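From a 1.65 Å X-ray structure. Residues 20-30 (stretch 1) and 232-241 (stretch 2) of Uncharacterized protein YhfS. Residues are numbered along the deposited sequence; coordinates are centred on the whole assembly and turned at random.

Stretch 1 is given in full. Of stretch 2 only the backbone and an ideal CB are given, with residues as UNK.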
# COMPACT_ATOMS: atom_id res chain seq x y z
N ALA A 20 2.64 -12.06 15.89
CA ALA A 20 1.48 -11.44 16.52
C ALA A 20 0.21 -11.74 15.73
O ALA A 20 -0.86 -11.96 16.31
CB ALA A 20 1.69 -9.93 16.68
N LEU A 21 0.34 -11.79 14.40
CA LEU A 21 -0.80 -12.12 13.55
C LEU A 21 -1.20 -13.58 13.76
O LEU A 21 -2.38 -13.89 13.87
CB LEU A 21 -0.50 -11.82 12.08
CG LEU A 21 -1.56 -12.28 11.07
CD1 LEU A 21 -2.93 -11.64 11.34
CD2 LEU A 21 -1.11 -12.00 9.62
N VAL A 22 -0.21 -14.47 13.82
CA VAL A 22 -0.52 -15.88 14.05
C VAL A 22 -1.16 -16.08 15.42
O VAL A 22 -2.06 -16.91 15.58
CB VAL A 22 0.71 -16.78 13.84
CG1 VAL A 22 0.36 -18.25 14.13
CG2 VAL A 22 1.17 -16.64 12.40
N ASP A 23 -0.72 -15.30 16.41
CA ASP A 23 -1.30 -15.39 17.75
C ASP A 23 -2.78 -15.05 17.71
O ASP A 23 -3.60 -15.69 18.37
CB ASP A 23 -0.57 -14.47 18.73
CG ASP A 23 -1.00 -14.70 20.16
OD1 ASP A 23 -1.78 -13.89 20.71
OD2 ASP A 23 -0.55 -15.71 20.76
N SER A 24 -3.11 -14.02 16.93
CA SER A 24 -4.50 -13.64 16.77
C SER A 24 -5.30 -14.74 16.07
O SER A 24 -6.46 -14.99 16.44
CB SER A 24 -4.62 -12.33 15.99
OG SER A 24 -5.98 -11.93 15.97
N ILE A 25 -4.71 -15.37 15.07
CA ILE A 25 -5.37 -16.50 14.41
C ILE A 25 -5.71 -17.59 15.44
O ILE A 25 -6.84 -18.07 15.49
CB ILE A 25 -4.52 -17.06 13.27
CG1 ILE A 25 -4.40 -16.03 12.15
CG2 ILE A 25 -5.13 -18.35 12.74
CD1 ILE A 25 -3.47 -16.50 11.02
N CYS A 26 -4.74 -17.93 16.29
CA CYS A 26 -4.97 -18.98 17.28
C CYS A 26 -6.11 -18.63 18.23
O CYS A 26 -6.87 -19.50 18.65
CB CYS A 26 -3.70 -19.23 18.10
SG CYS A 26 -2.33 -19.94 17.15
N ARG A 27 -6.23 -17.35 18.55
CA ARG A 27 -7.21 -16.92 19.54
C ARG A 27 -8.62 -16.81 18.97
O ARG A 27 -9.59 -16.68 19.72
CB ARG A 27 -6.77 -15.59 20.17
CG ARG A 27 -5.71 -15.78 21.25
CD ARG A 27 -5.36 -14.48 21.95
NE ARG A 27 -4.54 -13.62 21.12
CZ ARG A 27 -4.99 -12.55 20.48
NH1 ARG A 27 -6.27 -12.20 20.60
NH2 ARG A 27 -4.18 -11.82 19.74
N HIS A 28 -8.73 -16.88 17.65
CA HIS A 28 -10.02 -16.76 16.97
C HIS A 28 -10.47 -18.02 16.25
O HIS A 28 -11.64 -18.14 15.89
CB HIS A 28 -10.00 -15.59 15.97
CG HIS A 28 -9.95 -14.25 16.63
ND1 HIS A 28 -8.77 -13.65 17.02
CD2 HIS A 28 -10.94 -13.40 17.00
CE1 HIS A 28 -9.04 -12.49 17.59
NE2 HIS A 28 -10.34 -12.31 17.59
N PHE A 29 -9.54 -18.96 16.04
CA PHE A 29 -9.83 -20.23 15.38
C PHE A 29 -9.33 -21.39 16.23
O PHE A 29 -8.12 -21.57 16.36
CB PHE A 29 -9.06 -20.36 14.05
CG PHE A 29 -9.62 -19.54 12.91
CD1 PHE A 29 -10.53 -20.09 12.03
CD2 PHE A 29 -9.18 -18.25 12.70
CE1 PHE A 29 -11.02 -19.35 10.96
CE2 PHE A 29 -9.67 -17.49 11.64
CZ PHE A 29 -10.58 -18.05 10.77
N PRO A 30 -10.24 -22.21 16.80
CA PRO A 30 -9.80 -23.53 17.29
C PRO A 30 -9.09 -24.22 16.12
O PRO A 30 -9.50 -24.03 14.98
CB PRO A 30 -11.11 -24.24 17.63
CG PRO A 30 -12.08 -23.12 17.93
CD PRO A 30 -11.69 -22.02 16.94
N UNK A 232 -10.99 -15.44 2.21
CA UNK A 232 -10.62 -14.82 3.47
C UNK A 232 -9.41 -15.53 4.08
O UNK A 232 -8.49 -14.88 4.59
CB UNK A 232 -11.80 -14.84 4.44
N UNK A 233 -9.41 -16.87 4.04
CA UNK A 233 -8.25 -17.62 4.52
C UNK A 233 -7.00 -17.33 3.69
O UNK A 233 -5.90 -17.27 4.23
CB UNK A 233 -8.55 -19.12 4.50
N UNK A 234 -7.17 -17.11 2.39
CA UNK A 234 -6.02 -16.77 1.56
C UNK A 234 -5.44 -15.40 1.92
O UNK A 234 -4.23 -15.18 1.81
CB UNK A 234 -6.42 -16.80 0.08
N UNK A 235 -6.31 -14.48 2.35
CA UNK A 235 -5.84 -13.19 2.83
C UNK A 235 -4.91 -13.39 4.03
O UNK A 235 -3.84 -12.80 4.09
CB UNK A 235 -7.02 -12.29 3.20
N UNK A 236 -5.34 -14.20 4.99
CA UNK A 236 -4.48 -14.47 6.14
C UNK A 236 -3.17 -15.12 5.75
O UNK A 236 -2.11 -14.75 6.27
CB UNK A 236 -5.21 -15.36 7.14
N UNK A 237 -3.23 -16.10 4.85
CA UNK A 237 -2.02 -16.79 4.40
C UNK A 237 -1.02 -15.80 3.83
O UNK A 237 0.17 -15.84 4.15
CB UNK A 237 -2.36 -17.85 3.36
N UNK A 238 -1.51 -14.91 2.97
CA UNK A 238 -0.62 -13.95 2.34
C UNK A 238 -0.03 -12.99 3.37
O UNK A 238 1.17 -12.70 3.36
CB UNK A 238 -1.36 -13.17 1.25
N UNK A 239 -0.88 -12.53 4.27
CA UNK A 239 -0.48 -11.58 5.28
C UNK A 239 0.56 -12.15 6.25
O UNK A 239 1.43 -11.42 6.71
CB UNK A 239 -1.71 -11.11 6.05
N UNK A 240 0.45 -13.43 6.58
CA UNK A 240 1.44 -14.08 7.44
C UNK A 240 2.83 -14.10 6.80
O UNK A 240 3.84 -13.94 7.49
CB UNK A 240 1.00 -15.51 7.76
N UNK A 241 2.87 -14.29 5.48
CA UNK A 241 4.14 -14.32 4.74
C UNK A 241 4.69 -12.90 4.50
O UNK A 241 5.88 -12.71 4.28
CB UNK A 241 3.95 -15.04 3.40

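The two helices pack at 149° between their N-to-C directions, close to antiparallel, with axes 10.2 Å apart at closest approach. Stretch 1 presents an apolar row of Leu21, Val22, Ile25 and, beyond the helix, Phe29, with no polar side chain within reach, so the contact has to be met by hydrocarbon.

At position 232 the ideal CB finds nothing of stretch 1 within 5.5 Å; the residue is Ala232, which makes no contact. Position 233 has helical backbone angles and a CB that points sideways. A short side chain would leave the Phe29 ring untouched, whereas a long one could turn back to it, preferably an apolar one such as leucine, isoleucine or methionine. Leu233 (m, t) does so: its end comes nearer than its CB, and CD2 lies 4.4 Å from Phe29 CZ, an oblique approach to the ring.

Positions 234 and 235 are out of reach and could be many residues. They are Glu234, whose OE2 is hydrogen-bonded elsewhere in the structure, and Val235.

Position 236 points toward stretch 1, its ideal CB 4.4 Å from Ile25 CD1. Leu21, Ile25 and Phe29 line the space ahead with carbon; leucine, isoleucine or methionine would suit, and a charge would find no partner there. Leu236 (m, t) reaches all three: CD1 lies 3.9 Å from Ile25 CD1 and 4.3 Å from Phe29 CE2, while CD2 is 4.4 Å from Leu21 CD1.

The CB at 237 points away, leaving room for a long or polar side chain, and Arg237 makes no contact with stretch 1. Position 238 is also out of reach, with ordinary helical angles that do not demand glycine; it is Gly238.

At 239 the ideal CB points toward stretch 1 and already sits 3.7 Å from Leu21 CD2, so even alanine would touch, and a larger apolar residue could be directed past the leucine. Leu239 makes its closest contact through CB, 3.7 Å from Leu21 CD2.

Nearest to the sideways-pointing ideal CB of 240 are Leu21 CD2 at 4.5 Å and Val22 CG2 at 4.8 Å. The CA atoms of Leu21 and 240 are only 6.8 Å apart, which favours a compact apolar residue such as valine, isoleucine or alanine. Val240 (t) places CG2 3.7 Å from Leu21 CD2 and 4.1 Å from Ile25 CD1; its CG1 and CG2 both approach Val22 CG2, at 4.0 and 4.1 Å.

Position 241 is unconstrained by stretch 1, and Phe241 remains clear of it.

Stretch 2 (232-241) ALEVLRGLVF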
# COMPACT_ATOMS: atom_id res chain seq x y z
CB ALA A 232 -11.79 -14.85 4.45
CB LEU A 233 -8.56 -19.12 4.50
CG LEU A 233 -9.59 -19.49 5.56
CD1 LEU A 233 -10.06 -20.91 5.31
CD2 LEU A 233 -8.96 -19.36 6.94
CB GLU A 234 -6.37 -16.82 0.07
CG GLU A 234 -5.13 -16.69 -0.82
CD GLU A 234 -5.44 -16.80 -2.30
OE1 GLU A 234 -6.50 -17.37 -2.65
OE2 GLU A 234 -4.62 -16.30 -3.11
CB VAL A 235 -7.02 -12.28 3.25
CG1 VAL A 235 -6.51 -11.05 4.02
CG2 VAL A 235 -7.82 -11.84 2.02
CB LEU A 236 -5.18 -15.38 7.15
CG LEU A 236 -6.32 -14.80 7.97
CD1 LEU A 236 -6.74 -15.87 8.98
CD2 LEU A 236 -5.86 -13.54 8.66
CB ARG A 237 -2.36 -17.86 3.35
CG ARG A 237 -1.14 -18.57 2.76
CD ARG A 237 -1.57 -19.63 1.75
NE ARG A 237 -2.90 -20.14 2.07
CZ ARG A 237 -3.73 -20.67 1.18
NH1 ARG A 237 -3.36 -20.78 -0.09
NH2 ARG A 237 -4.93 -21.09 1.57
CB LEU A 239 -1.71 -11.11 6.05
CG LEU A 239 -1.80 -9.67 6.55
CD1 LEU A 239 -1.48 -8.65 5.47
CD2 LEU A 239 -3.20 -9.48 7.05
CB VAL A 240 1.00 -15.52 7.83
CG1 VAL A 240 2.13 -16.27 8.52
CG2 VAL A 240 -0.24 -15.48 8.74
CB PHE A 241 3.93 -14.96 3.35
CG PHE A 241 3.93 -16.47 3.33
CD1 PHE A 241 4.95 -17.20 3.92
CD2 PHE A 241 2.92 -17.15 2.66
CE1 PHE A 241 4.95 -18.59 3.87
CE2 PHE A 241 2.92 -18.54 2.61
CZ PHE A 241 3.93 -19.26 3.22
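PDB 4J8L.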